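Local coordinates for protein ATP-dependent DNA helicase (Mycobacterium smegmatis, PDB 5V9X) that uses ATP hydrolysis to move 3'-to-5' along a single DNA strand and unwind RNA:DNA duplexes, as a member of the Lhr family of bacterial helicases, at residues N64-A69 against E233-F238; Y558-T563 against H803-A808; Y725-K730 against V740-S745. One frame throughout, in Å; residues are numbered along the deposited sequence.

Contact 1: N64-A69 against E233-F238; sequences NTLVIA and EEVARF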
loop_
_atom_site.group_PDB
_atom_site.type_symbol
_atom_site.label_atom_id
_atom_site.label_comp_id
_atom_site.label_asym_id
_atom_site.label_seq_id
_atom_site.Cartn_x
_atom_site.Cartn_y
_atom_site.Cartn_z
ATOM N N ASN A 64 -19.308 -13.052 11.582
ATOM C CA ASN A 64 -18.313 -12.210 10.932
ATOM C C ASN A 64 -18.281 -12.558 9.451
ATOM O O ASN A 64 -18.265 -13.737 9.083
ATOM C CB ASN A 64 -16.934 -12.417 11.562
ATOM C CG ASN A 64 -16.832 -11.839 12.967
ATOM O OD1 ASN A 64 -17.826 -11.407 13.554
ATOM N ND2 ASN A 64 -15.621 -11.836 13.514
ATOM N N THR A 65 -18.291 -11.538 8.598
ATOM C CA THR A 65 -18.458 -11.743 7.165
ATOM C C THR A 65 -17.415 -10.954 6.387
ATOM O O THR A 65 -17.212 -9.764 6.644
ATOM C CB THR A 65 -19.864 -11.331 6.718
ATOM O OG1 THR A 65 -20.837 -12.001 7.530
ATOM C CG2 THR A 65 -20.088 -11.694 5.256
ATOM N N LEU A 66 -16.763 -11.618 5.437
ATOM C CA LEU A 66 -15.880 -10.970 4.476
ATOM C C LEU A 66 -16.541 -11.030 3.105
ATOM O O LEU A 66 -16.796 -12.123 2.583
ATOM C CB LEU A 66 -14.506 -11.638 4.440
ATOM C CG LEU A 66 -13.561 -11.174 3.324
ATOM C CD1 LEU A 66 -13.094 -9.741 3.552
ATOM C CD2 LEU A 66 -12.373 -12.117 3.187
ATOM N N VAL A 67 -16.818 -9.865 2.530
ATOM C CA VAL A 67 -17.491 -9.763 1.242
ATOM C C VAL A 67 -16.440 -9.501 0.172
ATOM O O VAL A 67 -15.698 -8.515 0.242
ATOM C CB VAL A 67 -18.562 -8.661 1.256
ATOM C CG1 VAL A 67 -19.350 -8.667 -0.045
ATOM C CG2 VAL A 67 -19.489 -8.844 2.453
ATOM N N ILE A 68 -16.373 -10.388 -0.816
ATOM C CA ILE A 68 -15.397 -10.307 -1.899
ATOM C C ILE A 68 -16.192 -10.203 -3.193
ATOM O O ILE A 68 -16.757 -11.196 -3.669
ATOM C CB ILE A 68 -14.454 -11.513 -1.918
ATOM C CG1 ILE A 68 -13.787 -11.688 -0.552
ATOM C CG2 ILE A 68 -13.410 -11.355 -3.012
ATOM C CD1 ILE A 68 -13.029 -12.987 -0.413
ATOM N N ALA A 69 -16.237 -9.007 -3.770
ATOM C CA ALA A 69 -17.010 -8.756 -4.977
ATOM C C ALA A 69 -16.404 -7.557 -5.689
ATOM O O ALA A 69 -15.765 -6.714 -5.049
ATOM C CB ALA A 69 -18.490 -8.506 -4.649
ATOM N N GLU A 233 -8.863 -16.901 2.670
ATOM C CA GLU A 233 -8.787 -17.428 4.029
ATOM C C GLU A 233 -7.867 -16.595 4.915
ATOM O O GLU A 233 -8.106 -16.487 6.124
ATOM C CB GLU A 233 -8.329 -18.888 4.005
ATOM C CG GLU A 233 -7.106 -19.173 3.133
ATOM C CD GLU A 233 -7.463 -19.506 1.690
ATOM O OE1 GLU A 233 -8.542 -19.081 1.220
ATOM O OE2 GLU A 233 -6.663 -20.199 1.024
ATOM N N GLU A 234 -6.824 -15.992 4.342
ATOM C CA GLU A 234 -5.884 -15.227 5.155
ATOM C C GLU A 234 -6.427 -13.846 5.499
ATOM O O GLU A 234 -6.262 -13.376 6.631
ATOM C CB GLU A 234 -4.538 -15.103 4.442
ATOM C CG GLU A 234 -3.516 -14.233 5.174
ATOM C CD GLU A 234 -2.883 -14.917 6.383
ATOM O OE1 GLU A 234 -3.476 -15.870 6.937
ATOM O OE2 GLU A 234 -1.774 -14.497 6.780
ATOM N N VAL A 235 -7.061 -13.175 4.536
ATOM C CA VAL A 235 -7.676 -11.881 4.816
ATOM C C VAL A 235 -8.802 -12.040 5.830
ATOM O O VAL A 235 -8.988 -11.194 6.714
ATOM C CB VAL A 235 -8.170 -11.235 3.508
ATOM C CG1 VAL A 235 -8.921 -9.948 3.800
ATOM C CG2 VAL A 235 -7.000 -10.975 2.574
ATOM N N ALA A 236 -9.565 -13.131 5.723
ATOM C CA ALA A 236 -10.599 -13.411 6.713
ATOM C C ALA A 236 -9.995 -13.654 8.089
ATOM O O ALA A 236 -10.602 -13.295 9.106
ATOM C CB ALA A 236 -11.433 -14.615 6.275
ATOM N N ARG A 237 -8.806 -14.260 8.142
ATOM C CA ARG A 237 -8.124 -14.436 9.417
ATOM C C ARG A 237 -7.653 -13.102 9.985
ATOM O O ARG A 237 -7.649 -12.915 11.208
ATOM C CB ARG A 237 -6.943 -15.393 9.252
ATOM C CG ARG A 237 -6.414 -15.953 10.561
ATOM C CD ARG A 237 -5.206 -16.851 10.339
ATOM N NE ARG A 237 -4.001 -16.086 10.034
ATOM C CZ ARG A 237 -3.256 -15.481 10.954
ATOM N NH1 ARG A 237 -3.599 -15.546 12.234
ATOM N NH2 ARG A 237 -2.169 -14.806 10.597
ATOM N N PHE A 238 -7.252 -12.166 9.122
ATOM C CA PHE A 238 -6.887 -10.844 9.611
ATOM C C PHE A 238 -8.095 -10.121 10.186
ATOM O O PHE A 238 -7.998 -9.478 11.238
ATOM C CB PHE A 238 -6.258 -10.009 8.497
ATOM C CG PHE A 238 -6.066 -8.565 8.871
ATOM C CD1 PHE A 238 -4.971 -8.174 9.621
ATOM C CD2 PHE A 238 -6.989 -7.604 8.492
ATOM C CE1 PHE A 238 -4.792 -6.857 9.978
ATOM C CE2 PHE A 238 -6.817 -6.278 8.849
ATOM C CZ PHE A 238 -5.716 -5.908 9.595
#

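Contact 2: Y558-T563 against H803-A808; sequences YLASET and HQRQRA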
loop_
_atom_site.group_PDB
_atom_site.type_symbol
_atom_site.label_atom_id
_atom_site.label_comp_id
_atom_site.label_asym_id
_atom_site.label_seq_id
_atom_site.Cartn_x
_atom_site.Cartn_y
_atom_site.Cartn_z
ATOM N N TYR A 558 22.029 17.344 2.463
ATOM C CA TYR A 558 22.310 16.681 3.736
ATOM C C TYR A 558 21.501 17.275 4.881
ATOM O O TYR A 558 21.587 18.477 5.156
ATOM C CB TYR A 558 23.810 16.741 4.046
ATOM C CG TYR A 558 24.637 16.160 2.925
ATOM C CD1 TYR A 558 25.718 16.851 2.395
ATOM C CD2 TYR A 558 24.324 14.921 2.388
ATOM C CE1 TYR A 558 26.460 16.320 1.354
ATOM C CE2 TYR A 558 25.052 14.384 1.353
ATOM C CZ TYR A 558 26.122 15.083 0.840
ATOM O OH TYR A 558 26.852 14.539 -0.192
ATOM N N LEU A 559 20.719 16.418 5.543
ATOM C CA LEU A 559 20.074 16.698 6.823
ATOM C C LEU A 559 20.454 15.568 7.774
ATOM O O LEU A 559 20.392 14.396 7.391
ATOM C CB LEU A 559 18.552 16.806 6.679
ATOM C CG LEU A 559 17.777 17.219 7.930
ATOM C CD1 LEU A 559 18.209 18.607 8.365
ATOM C CD2 LEU A 559 16.280 17.167 7.678
ATOM N N ALA A 560 20.842 15.878 8.999
ATOM C CA ALA A 560 21.506 14.830 9.754
ATOM C C ALA A 560 22.748 14.620 8.850
ATOM O O ALA A 560 23.110 13.511 8.497
ATOM C CB ALA A 560 20.651 13.592 9.788
ATOM N N SER A 561 23.415 15.745 8.558
ATOM C CA SER A 561 24.518 15.942 7.611
ATOM C C SER A 561 25.871 15.266 7.770
ATOM O O SER A 561 26.233 14.808 8.840
ATOM C CB SER A 561 24.753 17.441 7.462
ATOM O OG SER A 561 23.567 18.099 7.065
ATOM N N GLU A 562 26.579 15.187 6.642
ATOM C CA GLU A 562 27.876 14.530 6.520
ATOM C C GLU A 562 28.722 15.218 5.459
ATOM O O GLU A 562 29.537 14.565 4.797
ATOM C CB GLU A 562 27.700 13.055 6.159
ATOM C CG GLU A 562 26.892 12.870 4.883
ATOM C CD GLU A 562 26.770 11.423 4.458
ATOM O OE1 GLU A 562 27.336 10.546 5.144
ATOM O OE2 GLU A 562 26.106 11.164 3.432
ATOM N N THR A 563 28.546 16.532 5.299
ATOM C CA THR A 563 29.020 17.245 4.119
ATOM C C THR A 563 30.501 16.991 3.860
ATOM O O THR A 563 31.296 16.824 4.789
ATOM C CB THR A 563 28.762 18.748 4.278
ATOM O OG1 THR A 563 29.043 19.422 3.045
ATOM C CG2 THR A 563 29.633 19.337 5.385
ATOM N N HIS A 803 16.588 14.091 14.036
ATOM C CA HIS A 803 16.736 13.746 15.444
ATOM C C HIS A 803 16.410 12.281 15.699
ATOM O O HIS A 803 17.056 11.636 16.534
ATOM C CB HIS A 803 15.848 14.652 16.294
ATOM C CG HIS A 803 16.047 14.484 17.766
ATOM N ND1 HIS A 803 15.048 14.037 18.605
ATOM C CD2 HIS A 803 17.128 14.701 18.550
ATOM C CE1 HIS A 803 15.506 13.989 19.842
ATOM N NE2 HIS A 803 16.765 14.386 19.837
ATOM N N GLN A 804 15.404 11.741 15.004
ATOM C CA GLN A 804 15.171 10.302 15.049
ATOM C C GLN A 804 16.424 9.543 14.638
ATOM O O GLN A 804 16.857 8.617 15.331
ATOM C CB GLN A 804 13.996 9.924 14.144
ATOM C CG GLN A 804 12.622 10.204 14.727
ATOM C CD GLN A 804 11.501 9.602 13.898
ATOM O OE1 GLN A 804 11.746 8.851 12.954
ATOM N NE2 GLN A 804 10.263 9.928 14.248
ATOM N N ARG A 805 17.033 9.943 13.519
ATOM C CA ARG A 805 18.230 9.266 13.028
ATOM C C ARG A 805 19.357 9.317 14.051
ATOM O O ARG A 805 19.993 8.297 14.340
ATOM C CB ARG A 805 18.679 9.897 11.713
ATOM C CG ARG A 805 17.722 9.673 10.569
ATOM C CD ARG A 805 17.891 10.736 9.512
ATOM N NE ARG A 805 17.127 10.422 8.313
ATOM C CZ ARG A 805 16.857 11.300 7.356
ATOM N NH1 ARG A 805 17.286 12.551 7.464
ATOM N NH2 ARG A 805 16.160 10.928 6.292
ATOM N N GLN A 806 19.619 10.500 14.607
ATOM C CA GLN A 806 20.717 10.651 15.557
ATOM C C GLN A 806 20.510 9.776 16.787
ATOM O O GLN A 806 21.414 9.042 17.201
ATOM C CB GLN A 806 20.862 12.119 15.954
ATOM C CG GLN A 806 21.868 12.371 17.062
ATOM C CD GLN A 806 22.029 13.846 17.367
ATOM O OE1 GLN A 806 21.758 14.295 18.481
ATOM N NE2 GLN A 806 22.472 14.611 16.376
ATOM N N ARG A 807 19.315 9.832 17.382
ATOM C CA ARG A 807 19.055 9.036 18.577
ATOM C C ARG A 807 18.959 7.550 18.249
ATOM O O ARG A 807 19.416 6.710 19.031
ATOM C CB ARG A 807 17.779 9.518 19.265
ATOM C CG ARG A 807 17.883 10.905 19.877
ATOM C CD ARG A 807 18.943 10.963 20.968
ATOM N NE ARG A 807 18.894 12.227 21.698
ATOM C CZ ARG A 807 19.502 13.341 21.303
ATOM N NH1 ARG A 807 20.211 13.348 20.182
ATOM N NH2 ARG A 807 19.402 14.448 22.025
ATOM N N ALA A 808 18.367 7.203 17.102
ATOM C CA ALA A 808 18.257 5.795 16.730
ATOM C C ALA A 808 19.623 5.202 16.405
ATOM O O ALA A 808 19.940 4.083 16.826
ATOM C CB ALA A 808 17.304 5.625 15.547
#

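Contact 3: Y725-K730 against V740-S745; sequences YGIDEK and VRLPDS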
loop_
_atom_site.group_PDB
_atom_site.type_symbol
_atom_site.label_atom_id
_atom_site.label_comp_id
_atom_site.label_asym_id
_atom_site.label_seq_id
_atom_site.Cartn_x
_atom_site.Cartn_y
_atom_site.Cartn_z
ATOM N N TYR A 725 37.097 -10.865 -4.147
ATOM C CA TYR A 725 37.790 -9.888 -4.973
ATOM C C TYR A 725 38.365 -8.715 -4.193
ATOM O O TYR A 725 39.230 -8.011 -4.723
ATOM C CB TYR A 725 36.853 -9.340 -6.059
ATOM C CG TYR A 725 36.420 -10.366 -7.082
ATOM C CD1 TYR A 725 35.312 -11.174 -6.858
ATOM C CD2 TYR A 725 37.114 -10.523 -8.274
ATOM C CE1 TYR A 725 34.911 -12.112 -7.793
ATOM C CE2 TYR A 725 36.721 -11.458 -9.215
ATOM C CZ TYR A 725 35.618 -12.249 -8.968
ATOM O OH TYR A 725 35.221 -13.180 -9.900
ATOM N N GLY A 726 37.914 -8.487 -2.965
ATOM C CA GLY A 726 38.413 -7.372 -2.178
ATOM C C GLY A 726 37.882 -6.022 -2.613
ATOM O O GLY A 726 38.614 -5.025 -2.553
ATOM N N ILE A 727 36.626 -5.965 -3.047
ATOM C CA ILE A 727 35.998 -4.737 -3.523
ATOM C C ILE A 727 34.874 -4.384 -2.560
ATOM O O ILE A 727 33.935 -5.169 -2.377
ATOM C CB ILE A 727 35.469 -4.892 -4.957
ATOM C CG1 ILE A 727 36.582 -5.390 -5.881
ATOM C CG2 ILE A 727 34.899 -3.575 -5.460
ATOM C CD1 ILE A 727 36.146 -5.577 -7.313
ATOM N N ASP A 728 34.961 -3.202 -1.952
ATOM C CA ASP A 728 34.014 -2.804 -0.918
ATOM C C ASP A 728 32.800 -2.057 -1.456
ATOM O O ASP A 728 31.883 -1.769 -0.680
ATOM C CB ASP A 728 34.713 -1.937 0.136
ATOM C CG ASP A 728 35.729 -2.716 0.953
ATOM O OD1 ASP A 728 35.600 -3.955 1.038
ATOM O OD2 ASP A 728 36.653 -2.089 1.514
ATOM N N GLU A 729 32.763 -1.737 -2.747
ATOM C CA GLU A 729 31.630 -1.003 -3.299
ATOM C C GLU A 729 30.404 -1.907 -3.358
ATOM O O GLU A 729 30.426 -2.957 -4.009
ATOM C CB GLU A 729 31.967 -0.463 -4.686
ATOM C CG GLU A 729 30.873 0.413 -5.271
ATOM C CD GLU A 729 31.281 1.067 -6.573
ATOM O OE1 GLU A 729 32.457 0.924 -6.973
ATOM O OE2 GLU A 729 30.424 1.727 -7.199
ATOM N N LYS A 730 29.338 -1.498 -2.683
ATOM C CA LYS A 730 28.156 -2.344 -2.566
ATOM C C LYS A 730 27.305 -2.234 -3.827
ATOM O O LYS A 730 27.048 -1.122 -4.299
ATOM C CB LYS A 730 27.343 -1.954 -1.334
ATOM C CG LYS A 730 26.908 -3.149 -0.499
ATOM C CD LYS A 730 26.741 -2.787 0.969
ATOM C CE LYS A 730 26.430 -4.027 1.797
ATOM N NZ LYS A 730 26.276 -3.723 3.247
ATOM N N VAL A 740 26.750 -4.027 -10.801
ATOM C CA VAL A 740 28.053 -4.157 -10.160
ATOM C C VAL A 740 29.066 -3.355 -10.966
ATOM O O VAL A 740 29.005 -3.327 -12.200
ATOM C CB VAL A 740 28.484 -5.636 -10.046
ATOM C CG1 VAL A 740 29.868 -5.755 -9.426
ATOM C CG2 VAL A 740 27.470 -6.424 -9.231
ATOM N N ARG A 741 29.987 -2.691 -10.270
ATOM C CA ARG A 741 31.060 -1.940 -10.906
ATOM C C ARG A 741 32.393 -2.381 -10.323
ATOM O O ARG A 741 32.550 -2.437 -9.099
ATOM C CB ARG A 741 30.873 -0.429 -10.726
ATOM C CG ARG A 741 32.079 0.397 -11.150
ATOM C CD ARG A 741 31.755 1.881 -11.214
ATOM N NE ARG A 741 32.785 2.690 -10.569
ATOM C CZ ARG A 741 32.628 3.301 -9.399
ATOM N NH1 ARG A 741 31.475 3.205 -8.753
ATOM N NH2 ARG A 741 33.616 4.015 -8.879
ATOM N N LEU A 742 33.346 -2.695 -11.199
ATOM C CA LEU A 742 34.668 -3.142 -10.791
ATOM C C LEU A 742 35.710 -2.376 -11.598
ATOM O O LEU A 742 35.589 -2.281 -12.832
ATOM C CB LEU A 742 34.845 -4.656 -11.003
ATOM C CG LEU A 742 33.734 -5.616 -10.569
ATOM C CD1 LEU A 742 32.715 -5.808 -11.684
ATOM C CD2 LEU A 742 34.317 -6.954 -10.141
ATOM N N PRO A 743 36.733 -1.814 -10.956
ATOM C CA PRO A 743 37.823 -1.198 -11.721
ATOM C C PRO A 743 38.539 -2.241 -12.565
ATOM O O PRO A 743 38.623 -3.415 -12.197
ATOM C CB PRO A 743 38.739 -0.618 -10.636
ATOM C CG PRO A 743 38.402 -1.384 -9.397
ATOM C CD PRO A 743 36.944 -1.707 -9.502
ATOM N N ASP A 744 39.045 -1.798 -13.715
ATOM C CA ASP A 744 39.635 -2.714 -14.682
ATOM C C ASP A 744 40.780 -3.503 -14.057
ATOM O O ASP A 744 41.616 -2.954 -13.334
ATOM C CB ASP A 744 40.135 -1.947 -15.906
ATOM C CG ASP A 744 40.407 -2.853 -17.090
ATOM O OD1 ASP A 744 39.481 -3.068 -17.903
ATOM O OD2 ASP A 744 41.542 -3.360 -17.205
ATOM N N SER A 745 40.807 -4.801 -14.338
ATOM C CA SER A 745 41.798 -5.697 -13.758
ATOM C C SER A 745 43.094 -5.683 -14.562
ATOM O O SER A 745 43.162 -6.249 -15.652
ATOM C CB SER A 745 41.242 -7.121 -13.676
ATOM O OG SER A 745 39.950 -7.128 -13.092
#

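Contact 1: N64-A69 against E233-F238
L66 and A236 have the nearest CA atoms, 6.2 Å apart, where strand 64-68 of the first RecA-like helicase domain packs against helix 232-240. The strand sits inside a parallel seven-stranded sheet, between strands 221-226 and 245-248, and the helix packs on one side of that sheet. No hydrogen bond joins the two segments; the contact is apolar and buried.

L66 does all the touching from the strand. With CG anti to the backbone N (chi1 171°), its forked end is carried up to the helix, and the two methyls reach it differently. CD2 is the busier branch: it lies 4.1 Å from CB of A236 and comes up to the backbone N of the same residue. Of the two segments, CD1 of L66 comes near V235, 4.2 Å from its CG1. The side chains of L66 and V235 cross at about a right angle, and CG1 of V235 lies near both methyls of the leucine, 4.1 Å from CD2.

Beyond this pair, V235 also touches V193 and V229, and A236 leans on I247 of the neighbouring edge strand. On another part of the helix, E234 OE2 accepts from the backbone N of V456 and R237 NH1 reaches the O of A490. The strand runs on into A69, at the start of what is consistent with a Walker A P-loop, whose O accepts from K75 NZ. In the E234-R237 salt bridge, the carboxylate oxygen OE1 of E234 lies in the guanidinium plane of R237, 3.1 Å from NE at a nearly straight 170°, while NE stands above the carboxylate plane, 39° out of it.

Contact 2: Y558-T563 against H803-A808
A560 and Q806 have the nearest CA atoms, 7.2 Å apart, where an irregular loop of the winged-helix region passes beside helix 801-815 of the DEAD/H-associated region. Neither a hydrogen bond nor a strand pairing joins the two segments, and the contact rests on one long side chain.

That side chain is R805. Its CG stands anti to the carbonyl carbon (chi1 -67°), and from there the chain runs extended to NE, which carries the aliphatic part past A560 and the guanidinium on toward L559. The methyl CB of A560 points at the helix and lies 4.0 Å from CD of R805, an apolar touch against the shaft of the arginine. Farther out, NH1 of R805 comes to 3.6 Å from the backbone O of L559, too long to count as a hydrogen bond, with the oxygen set obliquely to the guanidinium plane. The charge of R805 is answered by E574, whose OE1 forms a salt bridge with NH2, so that a third piece of chain, the helix 574-578, takes hold of the arginine's end. F555 and R781 also touch its side chain.

W802, in the first turn of the same helix, packs against both L559 and A560 and widens the meeting of loop and helix. A560 itself adopts a positive phi of 62°, which turns the chain between L559 and S561. Just after that turn the loop is tied back on itself: OG of S561 donates to O of Y558 at 2.8 Å, standing well above the carbonyl plane.

Contact 3: Y725-K730 against V740-S745
I727 and L742 make the apolar heart of this contact, with CD1 of the isoleucine 3.6 Å from CD2 of the leucine. The loop and strand that carry them belong to the DEAD/H-associated region. The two side chains cross at about a right angle, and CD1 of I727 also lies 4.0 Å from CB of L742, so one methyl rests against both the root and the tip of its partner. An extended ethyl arm (chi2 180°) carries CD1 out to meet the leucine.

Beside this pair, E729 and R741 bring opposite charges together, though the salt bridge between OE2 and NH1 is modelled too short to trust in detail. As modelled, OE1 of E729 lies over one face of the R741 guanidinium, toward its rim, with the planes 70° apart, but this detail is equally doubtful. E729 reaches across on a chain extended beyond CG, whereas the arginine bends at chi3 to meet it.

Farther out, E729 also touches R614, and R741 touches P612 and R698. The backbone of I727 is hydrogen-bonded to L721, tying the loop to the helix it has just left, and G726 takes the positive phi that ends helical geometry. Strand 737-742 lies between strands 732-734 and 697-702 of a mixed sheet, with L742 against V699, and the loop following helix 707-725 passes alongside it on its way into strand 732-734.

From the N terminus, contact 1 closes first: strand 64-68 meets helix 232-240 after 163 intervening residues, gathering the first RecA-like domain on itself. The chain then passes through six of the seven strands of the second parallel sheet before contact 2 opens at 558-563; the last, 657-659, comes within the loop of contact 2. That long loop shuts only at 803-808, joining the winged-helix region to the DEAD/H-associated region. Contact 3 lies wholly within that span, closing over nine residues, mostly strand, and tying the loop that follows helix 707-725 to the end of strand 737-742. Contacts 2 and 3 both lie across the chain's centre from contact 1; none touches another.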